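CrmK (Actinoalloteichus sp. WH1-2216-6, PDB 5I1V) is a flavoenzyme oxidase with covalently bound FAD that takes part in recycling a shunt product during caerulomycin biosynthesis. Local coordinates at residues A[344-350]-A[440-446]; A[3-9]-A[33-39]; A[108-113]-A[319-324]; A[22-26]-A[337-341]. One frame throughout, in Å; residues are numbered along the deposited sequence.

Contact 1. Residues A[344-350]-A[440-446]; sequences SADLRGP and EVNTGAY. With FAD (flavin-adenine dinucleotide), chain E.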
# COMPACT_ATOMS: atom_id res chain seq x y z
N SER A 344 -23.97 4.81 3.65
CA SER A 344 -23.97 5.49 2.40
C SER A 344 -25.31 6.17 2.19
O SER A 344 -26.33 5.65 2.63
CB SER A 344 -23.69 4.44 1.32
OG SER A 344 -24.35 4.70 0.13
N ALA A 345 -25.29 7.33 1.55
CA ALA A 345 -26.52 8.09 1.18
C ALA A 345 -26.14 9.04 0.03
O ALA A 345 -25.21 9.83 0.14
CB ALA A 345 -27.14 8.85 2.37
N ASP A 346 -26.85 8.96 -1.06
CA ASP A 346 -26.57 9.81 -2.22
C ASP A 346 -27.64 10.85 -2.43
O ASP A 346 -28.79 10.58 -2.16
CB ASP A 346 -26.41 8.93 -3.46
CG ASP A 346 -25.28 7.94 -3.30
OD1 ASP A 346 -24.49 8.11 -2.30
OD2 ASP A 346 -25.19 7.01 -4.15
N LEU A 347 -27.23 12.02 -2.92
CA LEU A 347 -28.03 13.25 -2.90
C LEU A 347 -28.12 13.83 -4.30
O LEU A 347 -27.16 13.74 -5.09
CB LEU A 347 -27.38 14.33 -2.03
CG LEU A 347 -27.29 14.10 -0.53
CD1 LEU A 347 -26.30 15.08 0.09
CD2 LEU A 347 -28.66 14.25 0.13
N ARG A 348 -29.24 14.46 -4.60
CA ARG A 348 -29.36 15.26 -5.84
C ARG A 348 -29.86 16.66 -5.48
O ARG A 348 -30.13 17.48 -6.35
CB ARG A 348 -30.29 14.60 -6.86
CG ARG A 348 -31.68 14.31 -6.29
CD ARG A 348 -32.51 13.36 -7.15
NE ARG A 348 -32.99 14.05 -8.33
CZ ARG A 348 -32.46 13.96 -9.56
NH1 ARG A 348 -31.40 13.18 -9.83
NH2 ARG A 348 -33.01 14.67 -10.54
N GLY A 349 -29.92 16.92 -4.18
CA GLY A 349 -30.29 18.23 -3.63
C GLY A 349 -29.53 18.36 -2.33
O GLY A 349 -28.84 17.40 -1.89
N PRO A 350 -29.60 19.55 -1.70
CA PRO A 350 -28.78 19.76 -0.54
C PRO A 350 -29.41 19.22 0.70
O PRO A 350 -30.64 19.08 0.76
CB PRO A 350 -28.69 21.29 -0.43
CG PRO A 350 -29.97 21.78 -1.02
CD PRO A 350 -30.37 20.76 -2.07
N GLU A 440 -36.85 13.44 -4.13
CA GLU A 440 -36.36 14.63 -4.82
C GLU A 440 -35.02 15.15 -4.30
O GLU A 440 -34.37 15.97 -4.95
CB GLU A 440 -37.45 15.72 -4.81
CG GLU A 440 -37.59 16.55 -3.52
CD GLU A 440 -38.29 15.84 -2.36
OE1 GLU A 440 -39.00 14.82 -2.55
OE2 GLU A 440 -38.13 16.34 -1.22
N VAL A 441 -34.59 14.70 -3.12
CA VAL A 441 -33.28 15.05 -2.61
C VAL A 441 -32.39 13.82 -2.48
O VAL A 441 -31.22 13.89 -2.83
CB VAL A 441 -33.36 15.76 -1.25
CG1 VAL A 441 -31.96 15.95 -0.68
CG2 VAL A 441 -34.06 17.11 -1.39
N ASN A 442 -32.91 12.72 -1.93
CA ASN A 442 -32.12 11.50 -1.83
C ASN A 442 -32.26 10.66 -3.10
O ASN A 442 -33.31 10.64 -3.69
CB ASN A 442 -32.58 10.66 -0.65
CG ASN A 442 -32.68 11.45 0.62
OD1 ASN A 442 -31.67 11.87 1.17
ND2 ASN A 442 -33.89 11.63 1.11
N THR A 443 -31.20 9.99 -3.54
CA THR A 443 -31.31 9.06 -4.66
C THR A 443 -31.18 7.60 -4.21
O THR A 443 -31.35 6.67 -5.01
CB THR A 443 -30.21 9.33 -5.70
OG1 THR A 443 -28.93 9.22 -5.06
CG2 THR A 443 -30.36 10.72 -6.27
N GLY A 444 -30.88 7.39 -2.94
CA GLY A 444 -30.68 6.06 -2.40
C GLY A 444 -29.27 5.85 -1.84
O GLY A 444 -28.67 6.76 -1.28
N ALA A 445 -28.76 4.64 -1.98
CA ALA A 445 -27.45 4.28 -1.44
C ALA A 445 -26.71 3.36 -2.38
O ALA A 445 -27.31 2.81 -3.29
CB ALA A 445 -27.61 3.62 -0.10
N TYR A 446 -25.42 3.17 -2.09
CA TYR A 446 -24.53 2.41 -2.97
C TYR A 446 -24.29 1.01 -2.48
O TYR A 446 -23.85 0.79 -1.38
CB TYR A 446 -23.22 3.21 -3.05
CG TYR A 446 -22.14 2.67 -3.96
CD1 TYR A 446 -22.42 2.15 -5.21
CD2 TYR A 446 -20.81 2.77 -3.57
CE1 TYR A 446 -21.39 1.69 -6.04
CE2 TYR A 446 -19.78 2.35 -4.39
CZ TYR A 446 -20.07 1.78 -5.60
OH TYR A 446 -19.05 1.36 -6.38
PA FAD E . -14.83 -8.77 -1.24
O1A FAD E . -15.05 -8.58 0.24
O2A FAD E . -13.84 -9.82 -1.62
O5B FAD E . -16.20 -9.03 -1.96
C5B FAD E . -17.27 -8.09 -1.96
C4B FAD E . -18.57 -8.81 -2.36
O4B FAD E . -18.43 -9.18 -3.74
C3B FAD E . -18.91 -10.10 -1.65
O3B FAD E . -20.31 -10.29 -1.71
C2B FAD E . -18.25 -11.15 -2.50
O2B FAD E . -18.63 -12.51 -2.29
C1B FAD E . -18.46 -10.58 -3.90
N9A FAD E . -17.34 -10.93 -4.82
C8A FAD E . -16.00 -10.75 -4.65
N7A FAD E . -15.31 -11.33 -5.70
C5A FAD E . -16.24 -11.85 -6.48
C6A FAD E . -16.16 -12.55 -7.74
N6A FAD E . -14.96 -12.72 -8.26
N1A FAD E . -17.31 -12.96 -8.28
C2A FAD E . -18.51 -12.77 -7.69
N3A FAD E . -18.67 -12.06 -6.54
C4A FAD E . -17.54 -11.66 -5.91
N1 FAD E . -15.90 1.60 -3.97
C2 FAD E . -15.93 2.57 -4.91
O2 FAD E . -16.75 2.52 -5.83
N3 FAD E . -15.09 3.63 -4.90
C4 FAD E . -14.18 3.84 -3.96
O4 FAD E . -13.40 4.82 -4.02
C4X FAD E . -14.06 2.85 -2.90
N5 FAD E . -13.15 3.00 -1.91
C5X FAD E . -13.00 2.01 -1.01
C6 FAD E . -11.96 2.07 -0.08
C7 FAD E . -11.75 1.08 0.89
C7M FAD E . -10.59 1.22 1.87
C8 FAD E . -12.69 -0.06 0.88
C8M FAD E . -12.57 -1.16 1.90
C9 FAD E . -13.74 -0.14 -0.04
C9A FAD E . -13.93 0.85 -0.99
N10 FAD E . -14.96 0.79 -1.94
C10 FAD E . -15.02 1.75 -2.93
C1' FAD E . -16.05 -0.18 -1.83
C2' FAD E . -15.76 -1.40 -2.64
O2' FAD E . -16.07 -1.12 -3.99
C3' FAD E . -16.50 -2.60 -2.16
O3' FAD E . -16.13 -2.84 -0.77
C4' FAD E . -16.22 -3.83 -3.05
O4' FAD E . -17.36 -4.69 -2.96
C5' FAD E . -14.96 -4.54 -2.60
O5' FAD E . -14.70 -5.61 -3.51
P FAD E . -13.66 -6.70 -3.01
O1P FAD E . -12.42 -6.04 -2.51
O2P FAD E . -13.52 -7.77 -4.05
O3P FAD E . -14.43 -7.31 -1.73
O HOH W 1 -29.43 10.91 0.52
O HOH W 2 -27.89 6.80 -5.80

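Contact 2. Residues A[3-9]-A[33-39]; sequences TRAAVTV and YFRLPYS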
# COMPACT_ATOMS: atom_id res chain seq x y z
N THR A 3 -0.99 -25.56 -14.83
CA THR A 3 -1.11 -24.82 -13.55
C THR A 3 -0.78 -25.73 -12.37
O THR A 3 -1.19 -26.90 -12.32
CB THR A 3 -2.56 -24.23 -13.29
OG1 THR A 3 -3.50 -24.72 -14.26
CG2 THR A 3 -2.56 -22.73 -13.35
N ARG A 4 -0.04 -25.18 -11.43
CA ARG A 4 -0.10 -25.58 -10.04
C ARG A 4 -1.57 -25.90 -9.64
O ARG A 4 -2.50 -25.19 -10.02
CB ARG A 4 0.42 -24.41 -9.21
CG ARG A 4 0.26 -24.57 -7.70
CD ARG A 4 1.15 -23.60 -6.93
NE ARG A 4 1.62 -24.27 -5.71
CZ ARG A 4 1.28 -23.90 -4.49
NH1 ARG A 4 1.73 -24.57 -3.44
NH2 ARG A 4 0.52 -22.86 -4.31
N ALA A 5 -1.75 -26.96 -8.86
CA ALA A 5 -3.05 -27.34 -8.38
C ALA A 5 -3.56 -26.30 -7.37
O ALA A 5 -2.78 -25.69 -6.63
CB ALA A 5 -3.00 -28.71 -7.74
N ALA A 6 -4.86 -26.09 -7.34
CA ALA A 6 -5.46 -25.16 -6.42
C ALA A 6 -5.03 -25.49 -5.00
O ALA A 6 -4.90 -26.65 -4.65
CB ALA A 6 -7.00 -25.22 -6.52
N VAL A 7 -4.84 -24.47 -4.18
CA VAL A 7 -4.54 -24.70 -2.75
C VAL A 7 -5.78 -24.87 -1.90
O VAL A 7 -6.77 -24.19 -2.11
CB VAL A 7 -3.66 -23.55 -2.22
CG1 VAL A 7 -3.36 -23.80 -0.77
CG2 VAL A 7 -2.35 -23.53 -3.02
N THR A 8 -5.76 -25.81 -0.95
CA THR A 8 -6.82 -25.99 -0.02
C THR A 8 -6.26 -25.70 1.36
O THR A 8 -5.24 -26.25 1.74
CB THR A 8 -7.43 -27.40 -0.08
OG1 THR A 8 -8.04 -27.60 -1.35
CG2 THR A 8 -8.47 -27.58 1.00
N VAL A 9 -6.89 -24.81 2.08
CA VAL A 9 -6.45 -24.44 3.41
C VAL A 9 -7.52 -24.76 4.46
O VAL A 9 -8.55 -24.07 4.53
CB VAL A 9 -6.07 -22.95 3.46
CG1 VAL A 9 -5.65 -22.56 4.86
CG2 VAL A 9 -4.94 -22.64 2.46
N TYR A 33 -13.02 -25.02 4.58
CA TYR A 33 -11.76 -24.75 3.98
C TYR A 33 -11.85 -23.49 3.14
O TYR A 33 -12.93 -23.07 2.71
CB TYR A 33 -11.27 -25.96 3.14
CG TYR A 33 -12.17 -26.44 2.06
CD1 TYR A 33 -12.09 -25.94 0.79
CD2 TYR A 33 -13.11 -27.40 2.32
CE1 TYR A 33 -12.91 -26.42 -0.22
CE2 TYR A 33 -13.97 -27.85 1.36
CZ TYR A 33 -13.86 -27.36 0.07
OH TYR A 33 -14.73 -27.81 -0.90
N PHE A 34 -10.70 -22.88 2.91
CA PHE A 34 -10.51 -21.90 1.84
C PHE A 34 -9.94 -22.65 0.62
O PHE A 34 -9.08 -23.58 0.73
CB PHE A 34 -9.53 -20.81 2.26
CG PHE A 34 -9.99 -20.01 3.43
CD1 PHE A 34 -9.68 -20.41 4.72
CD2 PHE A 34 -10.72 -18.85 3.25
CE1 PHE A 34 -10.07 -19.65 5.81
CE2 PHE A 34 -11.11 -18.10 4.34
CZ PHE A 34 -10.80 -18.52 5.60
N ARG A 35 -10.36 -22.23 -0.57
CA ARG A 35 -9.79 -22.79 -1.77
C ARG A 35 -9.16 -21.60 -2.53
O ARG A 35 -9.83 -20.60 -2.69
CB ARG A 35 -10.90 -23.49 -2.58
CG ARG A 35 -10.46 -24.02 -3.95
CD ARG A 35 -9.48 -25.15 -3.88
NE ARG A 35 -10.00 -26.30 -3.13
CZ ARG A 35 -10.90 -27.15 -3.60
NH1 ARG A 35 -11.40 -27.03 -4.83
NH2 ARG A 35 -11.28 -28.15 -2.84
N LEU A 36 -7.89 -21.68 -2.93
CA LEU A 36 -7.24 -20.65 -3.74
C LEU A 36 -6.92 -21.21 -5.14
O LEU A 36 -5.93 -21.91 -5.29
CB LEU A 36 -5.94 -20.21 -3.09
CG LEU A 36 -5.93 -19.55 -1.69
CD1 LEU A 36 -5.37 -18.13 -1.73
CD2 LEU A 36 -7.24 -19.53 -0.98
N PRO A 37 -7.80 -20.96 -6.13
CA PRO A 37 -7.60 -21.43 -7.50
C PRO A 37 -6.66 -20.52 -8.29
O PRO A 37 -6.47 -19.35 -7.95
CB PRO A 37 -9.00 -21.45 -8.06
CG PRO A 37 -9.72 -20.43 -7.29
CD PRO A 37 -9.08 -20.28 -5.98
N TYR A 38 -6.11 -21.07 -9.38
CA TYR A 38 -5.18 -20.34 -10.22
C TYR A 38 -5.74 -20.16 -11.64
O TYR A 38 -5.12 -19.49 -12.44
CB TYR A 38 -3.80 -21.09 -10.30
CG TYR A 38 -3.10 -21.14 -8.98
CD1 TYR A 38 -2.48 -20.00 -8.47
CD2 TYR A 38 -3.10 -22.29 -8.19
CE1 TYR A 38 -1.86 -20.01 -7.24
CE2 TYR A 38 -2.49 -22.33 -6.95
CZ TYR A 38 -1.87 -21.17 -6.47
OH TYR A 38 -1.27 -21.16 -5.23
N SER A 39 -6.89 -20.75 -11.97
CA SER A 39 -7.42 -20.68 -13.33
C SER A 39 -8.93 -20.81 -13.24
O SER A 39 -9.47 -21.30 -12.24
CB SER A 39 -6.88 -21.86 -14.14
OG SER A 39 -7.37 -23.08 -13.58
O HOH W 3 -6.00 -25.10 -14.60

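Contact 3. Residues A[108-113]-A[319-324]; sequences YRVLYK and WLATSQ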
# COMPACT_ATOMS: atom_id res chain seq x y z
N TYR A 108 -4.11 0.22 -11.64
CA TYR A 108 -3.81 1.55 -12.13
C TYR A 108 -2.35 1.66 -12.52
O TYR A 108 -2.02 2.28 -13.54
CB TYR A 108 -4.10 2.62 -11.10
CG TYR A 108 -5.55 2.84 -10.76
CD1 TYR A 108 -6.57 2.51 -11.64
CD2 TYR A 108 -5.90 3.42 -9.53
CE1 TYR A 108 -7.90 2.73 -11.31
CE2 TYR A 108 -7.23 3.65 -9.20
CZ TYR A 108 -8.22 3.29 -10.09
OH TYR A 108 -9.54 3.51 -9.78
N ARG A 109 -1.47 1.08 -11.71
CA ARG A 109 -0.05 1.17 -11.95
C ARG A 109 0.31 0.47 -13.22
O ARG A 109 1.08 0.99 -13.99
CB ARG A 109 0.76 0.57 -10.80
CG ARG A 109 0.94 1.52 -9.64
CD ARG A 109 2.10 1.01 -8.80
NE ARG A 109 1.59 0.08 -7.84
CZ ARG A 109 1.34 0.38 -6.56
NH1 ARG A 109 1.60 1.60 -6.07
NH2 ARG A 109 0.84 -0.56 -5.76
N VAL A 110 -0.25 -0.71 -13.46
CA VAL A 110 0.03 -1.45 -14.69
C VAL A 110 -0.46 -0.72 -15.95
O VAL A 110 0.26 -0.59 -16.95
CB VAL A 110 -0.58 -2.86 -14.63
CG1 VAL A 110 -0.41 -3.57 -15.97
CG2 VAL A 110 0.12 -3.68 -13.54
N LEU A 111 -1.72 -0.32 -15.94
CA LEU A 111 -2.34 0.37 -17.06
C LEU A 111 -1.62 1.65 -17.38
O LEU A 111 -1.33 1.91 -18.55
CB LEU A 111 -3.81 0.69 -16.79
CG LEU A 111 -4.72 -0.52 -16.78
CD1 LEU A 111 -6.19 -0.07 -16.75
CD2 LEU A 111 -4.46 -1.47 -17.93
N TYR A 112 -1.28 2.42 -16.37
CA TYR A 112 -0.74 3.70 -16.58
C TYR A 112 0.72 3.64 -17.02
O TYR A 112 1.06 4.23 -18.02
CB TYR A 112 -0.90 4.61 -15.34
CG TYR A 112 -0.51 6.01 -15.74
CD1 TYR A 112 -1.33 6.77 -16.55
CD2 TYR A 112 0.76 6.51 -15.44
CE1 TYR A 112 -0.95 8.04 -16.97
CE2 TYR A 112 1.15 7.77 -15.86
CZ TYR A 112 0.31 8.54 -16.61
OH TYR A 112 0.77 9.79 -17.00
N LYS A 113 1.57 2.91 -16.33
CA LYS A 113 2.98 2.93 -16.69
C LYS A 113 3.20 2.25 -18.05
O LYS A 113 3.98 2.70 -18.87
CB LYS A 113 3.85 2.32 -15.62
CG LYS A 113 3.83 3.10 -14.31
CD LYS A 113 4.87 2.59 -13.34
CE LYS A 113 4.64 3.16 -11.96
NZ LYS A 113 5.84 2.88 -11.12
N TRP A 319 -0.77 13.02 -12.41
CA TRP A 319 -2.02 12.29 -12.12
C TRP A 319 -1.86 11.07 -11.18
O TRP A 319 -2.53 10.98 -10.14
CB TRP A 319 -2.77 11.83 -13.40
CG TRP A 319 -3.87 10.90 -12.98
CD1 TRP A 319 -5.00 11.24 -12.32
CD2 TRP A 319 -3.87 9.46 -13.05
NE1 TRP A 319 -5.70 10.13 -11.99
CE2 TRP A 319 -5.04 9.02 -12.44
CE3 TRP A 319 -3.01 8.52 -13.62
CZ2 TRP A 319 -5.37 7.67 -12.34
CZ3 TRP A 319 -3.34 7.17 -13.52
CH2 TRP A 319 -4.49 6.76 -12.88
N LEU A 320 -1.02 10.11 -11.54
CA LEU A 320 -0.88 8.91 -10.72
C LEU A 320 -0.43 9.26 -9.31
O LEU A 320 -0.88 8.68 -8.35
CB LEU A 320 0.03 7.90 -11.39
CG LEU A 320 0.18 6.54 -10.68
CD1 LEU A 320 -1.16 5.83 -10.52
CD2 LEU A 320 1.16 5.71 -11.46
N ALA A 321 0.46 10.22 -9.18
CA ALA A 321 0.87 10.72 -7.88
C ALA A 321 -0.30 11.34 -7.12
O ALA A 321 -0.50 11.04 -5.92
CB ALA A 321 2.01 11.71 -8.03
N THR A 322 -1.13 12.13 -7.78
CA THR A 322 -2.29 12.70 -6.99
C THR A 322 -3.28 11.59 -6.59
O THR A 322 -3.88 11.61 -5.52
CB THR A 322 -2.97 14.00 -7.57
OG1 THR A 322 -4.30 13.76 -8.04
CG2 THR A 322 -2.20 14.67 -8.66
N SER A 323 -3.40 10.58 -7.44
CA SER A 323 -4.26 9.46 -7.13
C SER A 323 -3.72 8.67 -5.92
O SER A 323 -4.47 8.21 -5.08
CB SER A 323 -4.34 8.56 -8.39
OG SER A 323 -4.73 7.24 -8.07
N GLN A 324 -2.41 8.47 -5.88
CA GLN A 324 -1.78 7.72 -4.81
C GLN A 324 -1.74 8.59 -3.52
O GLN A 324 -1.83 8.05 -2.41
CB GLN A 324 -0.37 7.27 -5.21
CG GLN A 324 -0.40 6.11 -6.25
CD GLN A 324 0.96 5.75 -6.76
OE1 GLN A 324 1.90 6.48 -6.57
NE2 GLN A 324 1.06 4.64 -7.50

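Contact 4. Residues A[22-26]-A[337-341]; sequences ADNYR and GVRRK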
# COMPACT_ATOMS: atom_id res chain seq x y z
N ALA A 22 -10.18 -10.21 6.86
CA ALA A 22 -10.02 -9.36 5.69
C ALA A 22 -10.15 -7.94 6.22
O ALA A 22 -9.79 -7.71 7.38
CB ALA A 22 -11.04 -9.70 4.62
N ASP A 23 -10.65 -7.00 5.43
CA ASP A 23 -10.55 -5.60 5.80
C ASP A 23 -11.34 -5.24 7.07
O ASP A 23 -11.03 -4.25 7.78
CB ASP A 23 -11.02 -4.72 4.65
CG ASP A 23 -10.95 -3.23 5.01
OD1 ASP A 23 -9.83 -2.78 5.32
OD2 ASP A 23 -12.02 -2.55 5.04
N ASN A 24 -12.39 -5.99 7.36
CA ASN A 24 -13.22 -5.66 8.53
C ASN A 24 -13.10 -6.77 9.57
O ASN A 24 -13.70 -7.84 9.41
CB ASN A 24 -14.67 -5.41 8.12
CG ASN A 24 -15.46 -4.73 9.21
OD1 ASN A 24 -15.10 -4.82 10.38
ND2 ASN A 24 -16.59 -4.10 8.84
N TYR A 25 -12.36 -6.48 10.67
CA TYR A 25 -12.08 -7.47 11.72
C TYR A 25 -13.32 -7.84 12.56
O TYR A 25 -13.26 -8.79 13.37
CB TYR A 25 -10.86 -7.07 12.62
CG TYR A 25 -9.51 -7.69 12.19
CD1 TYR A 25 -9.11 -7.64 10.87
CD2 TYR A 25 -8.67 -8.35 13.10
CE1 TYR A 25 -7.89 -8.19 10.45
CE2 TYR A 25 -7.43 -8.92 12.68
CZ TYR A 25 -7.06 -8.83 11.34
OH TYR A 25 -5.85 -9.39 10.86
N ARG A 26 -14.45 -7.18 12.34
CA ARG A 26 -15.67 -7.63 12.97
C ARG A 26 -16.10 -8.98 12.42
O ARG A 26 -16.83 -9.69 13.09
CB ARG A 26 -16.80 -6.60 12.82
CG ARG A 26 -16.51 -5.25 13.45
CD ARG A 26 -17.47 -4.15 12.99
NE ARG A 26 -18.78 -4.63 13.19
CZ ARG A 26 -19.85 -4.44 12.44
NH1 ARG A 26 -19.91 -3.65 11.35
NH2 ARG A 26 -20.92 -5.08 12.83
N GLY A 337 -6.21 -5.00 11.01
CA GLY A 337 -6.74 -5.36 12.33
C GLY A 337 -7.81 -4.39 12.80
O GLY A 337 -7.97 -4.18 14.02
N VAL A 338 -8.54 -3.82 11.85
CA VAL A 338 -9.49 -2.75 12.17
C VAL A 338 -10.94 -3.18 12.04
O VAL A 338 -11.33 -3.84 11.06
CB VAL A 338 -9.26 -1.54 11.23
CG1 VAL A 338 -10.25 -0.42 11.51
CG2 VAL A 338 -7.84 -1.06 11.40
N ARG A 339 -11.74 -2.79 13.02
CA ARG A 339 -13.18 -3.07 13.03
C ARG A 339 -13.89 -1.83 12.46
O ARG A 339 -13.46 -0.70 12.71
CB ARG A 339 -13.64 -3.40 14.44
CG ARG A 339 -12.92 -4.58 15.07
CD ARG A 339 -13.25 -4.78 16.54
NE ARG A 339 -14.53 -5.44 16.77
CZ ARG A 339 -14.74 -6.76 16.72
NH1 ARG A 339 -13.75 -7.60 16.43
NH2 ARG A 339 -15.95 -7.25 16.90
N ARG A 340 -14.93 -2.03 11.66
CA ARG A 340 -15.55 -0.92 10.90
C ARG A 340 -17.01 -1.06 10.74
O ARG A 340 -17.54 -2.18 10.70
CB ARG A 340 -15.00 -0.83 9.46
CG ARG A 340 -13.52 -1.04 9.31
CD ARG A 340 -13.12 -1.12 7.84
NE ARG A 340 -11.67 -1.35 7.74
CZ ARG A 340 -10.76 -0.38 7.87
NH1 ARG A 340 -9.47 -0.69 7.81
NH2 ARG A 340 -11.14 0.88 8.07
N LYS A 341 -17.68 0.08 10.55
CA LYS A 341 -19.04 0.11 10.08
C LYS A 341 -19.15 1.29 9.08
O LYS A 341 -18.67 2.40 9.33
CB LYS A 341 -19.99 0.29 11.25
CG LYS A 341 -21.47 0.42 10.91
CD LYS A 341 -22.08 -0.86 10.43
CE LYS A 341 -23.56 -0.69 10.07
NZ LYS A 341 -24.01 -1.64 9.00
O HOH W 4 -8.54 -4.23 9.07

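Contact 1. Residues A[344-350]-A[440-446]
The weakly bonded edge strand 442-444 runs roughly antiparallel (133°) to the end of strand 339-347 in the large sheet of this berberine-bridge-type oxidase, and the chain just after it brings Tyr446 to the flavin. Main-chain bonds join Asp346 N to Gly444 O (2.9 Å), Thr443 N to Asp346 O (2.8 Å) and Arg348 N to Val441 O (2.7 Å). Ser344, its chi1 between wells at 146°, accepts from Tyr446 N at OG (2.9 Å). Thr443, in the p rotamer, sets OG1 3.0 Å from Asp346 CB; a water bridges OG1 to Asp346 OD2, which also pairs with Lys401. Leu347, m and t, brings CD2 to 3.8 Å from Val441 CG1. Gly444 (phi 119°) has backbone angles that disfavour a side chain. Tyr446, in the t rotamer, carries its ring, which Lys401 meets in a cation-pi contact, to the flavin, where OH donates to FAD O2 at 2.6 Å. These bonds are consistent with positioning Tyr446, whose OH also bonds to Asn448, at the flavin's pyrimidine carbonyl.

Contact 2. Residues A[3-9]-A[33-39]
A two-stranded antiparallel ladder forms the border of the mixed four-stranded sheet in the FAD-binding part of this PCMH-type flavoprotein: strand 7-9 is outermost and 33-36 its inner neighbour. Two hydrogen-bonded pairs, Val7 with Leu36 and Val9 with Phe34, flank the non-hydrogen-bonded pair Thr8 with Arg35. On the face of the valines, side chains meet at their bases, Val7 CB lying 4.1 Å from Leu36 CB and Val9 CB 4.2 Å from Phe34 CB; helix 15-19 covers this face, Tyr16 meeting the Phe34 ring edge-to-face. The face of Thr8 and Arg35 carries helix 40-52. Here Arg35 folds back through two p torsions, lays CD 3.6 Å from Ala6 CB and reaches Glu49 with its guanidinium. Beyond the ladder the chains part, and Tyr38 fills the gap: its side chain lies against the extended residues 3-7, the ring edge turned to Ala5 O (Tyr38 CE2 3.4 Å away), with Tyr38 CB 3.7 Å from Thr3 CG2 and Tyr38 OH 3.4 Å from Val7 CG2. Arg4 NH2 makes a weak hydrogen bond to Tyr38 OH at 2.6 Å; both groups also bond to Asn114 of the second subunit, so this corner belongs to the dimer interface. Back on the ladder, Arg35 NE donates to Thr8 OG1 across 2.9 Å.

Contact 3. Residues A[108-113]-A[319-324]
Two helical segments, 108-113 and 319-324, run almost antiparallel, 170° between their directions, with axes no closer than 11.5 Å. The nearest CA atoms, those of Tyr112 and Leu320, are still 7.8 Å apart, so the backbones do not touch and large side chains fill the space. Tyr112, in the t rotamer, reaches across: its CD1 sits 3.7 Å from Trp319 CZ3, the two rings meeting obliquely with planes at 59°, and its CD2 lies 4.1 Å from Leu320 CD2. Leu320 packs against both tyrosines, which are one turn apart, its CD1 4.4 Å from Tyr108 CB, while the methylene CE of Lys113 approaches Leu320 CD2 at 4.3 Å. The interface is mainly apolar; Tyr108 OH instead bonds to Gly122 O. This packing joins helix 104-115 of the FAD-binding part to helix 319-326, which follows strand 311-318 at one edge of the eight-stranded sheet. Thr322 faces strand 222-231 of that sheet, and Leu18 of the second subunit packs on Leu320.

Contact 4. Residues A[22-26]-A[337-341]
The alpha carbon of Gly337 sits almost exactly over the Tyr25 ring, 3.3 Å from its centroid and 1° off the normal: a CH-pi contact made by a residue with no side chain. Its phi of 74° favours glycine, and Val338 follows with its carbonyl accepting from Tyr25 N at 2.9 Å. Asn24 then ties the irregular segment 22-26 to the beginning of strand 339-347 through both ends of its amide: OD1 accepts from Arg340 N at 3.1 Å, and ND2 donates to Arg340 O at 2.8 Å. The same OD1 accepts from Arg26 N, closing an Asx turn, and Arg26 NH1 adds a second donor to Arg340 O at 2.9 Å. Arg340 answers with its side chain, NE lying 3.0 Å from both Asp23 O, a hydrogen bond, and Asp23 OD2, a salt bridge. A water links Asp23 O to Val338 N. Asp23 belongs to the FAD pocket and touches the cofactor, beside His64, one of its two covalent attachment residues. Arg26 CG packs over a face of the Arg339 guanidinium, which is paired with Asp414. The contact therefore joins the connection between helix 15-19 and strand 33-36 to the large sheet, where strand 400-408 lies next to 339-347 and helix 414-428 covers Arg26 and Lys341; Ala321 of the second subunit packs on Tyr25.

In the fold
Contacts 1 and 4 share strand 339-347, one near each end, their centres about 26 Å apart. Both reach the flavin, contact 4 through Asp23 in a charged, side-chain-rich junction and contact 1 through Tyr446, just past a loosely paired edge strand. Contact 2, a ladder in the smaller mixed sheet, is the most peripheral, its centre about 27 Å from the centre of the chain. All four are partly buried; contacts 1 and 2 include exposed residues, contacts 3 and 4 none. Contact 3 alone sets helix against helix, with apolar and aromatic packing. Contacts 3 and 4 each bring the N-terminal, FAD-binding part against the large-sheet part. Contacts 2, 3 and 4 touch the second subunit; contact 1 does not.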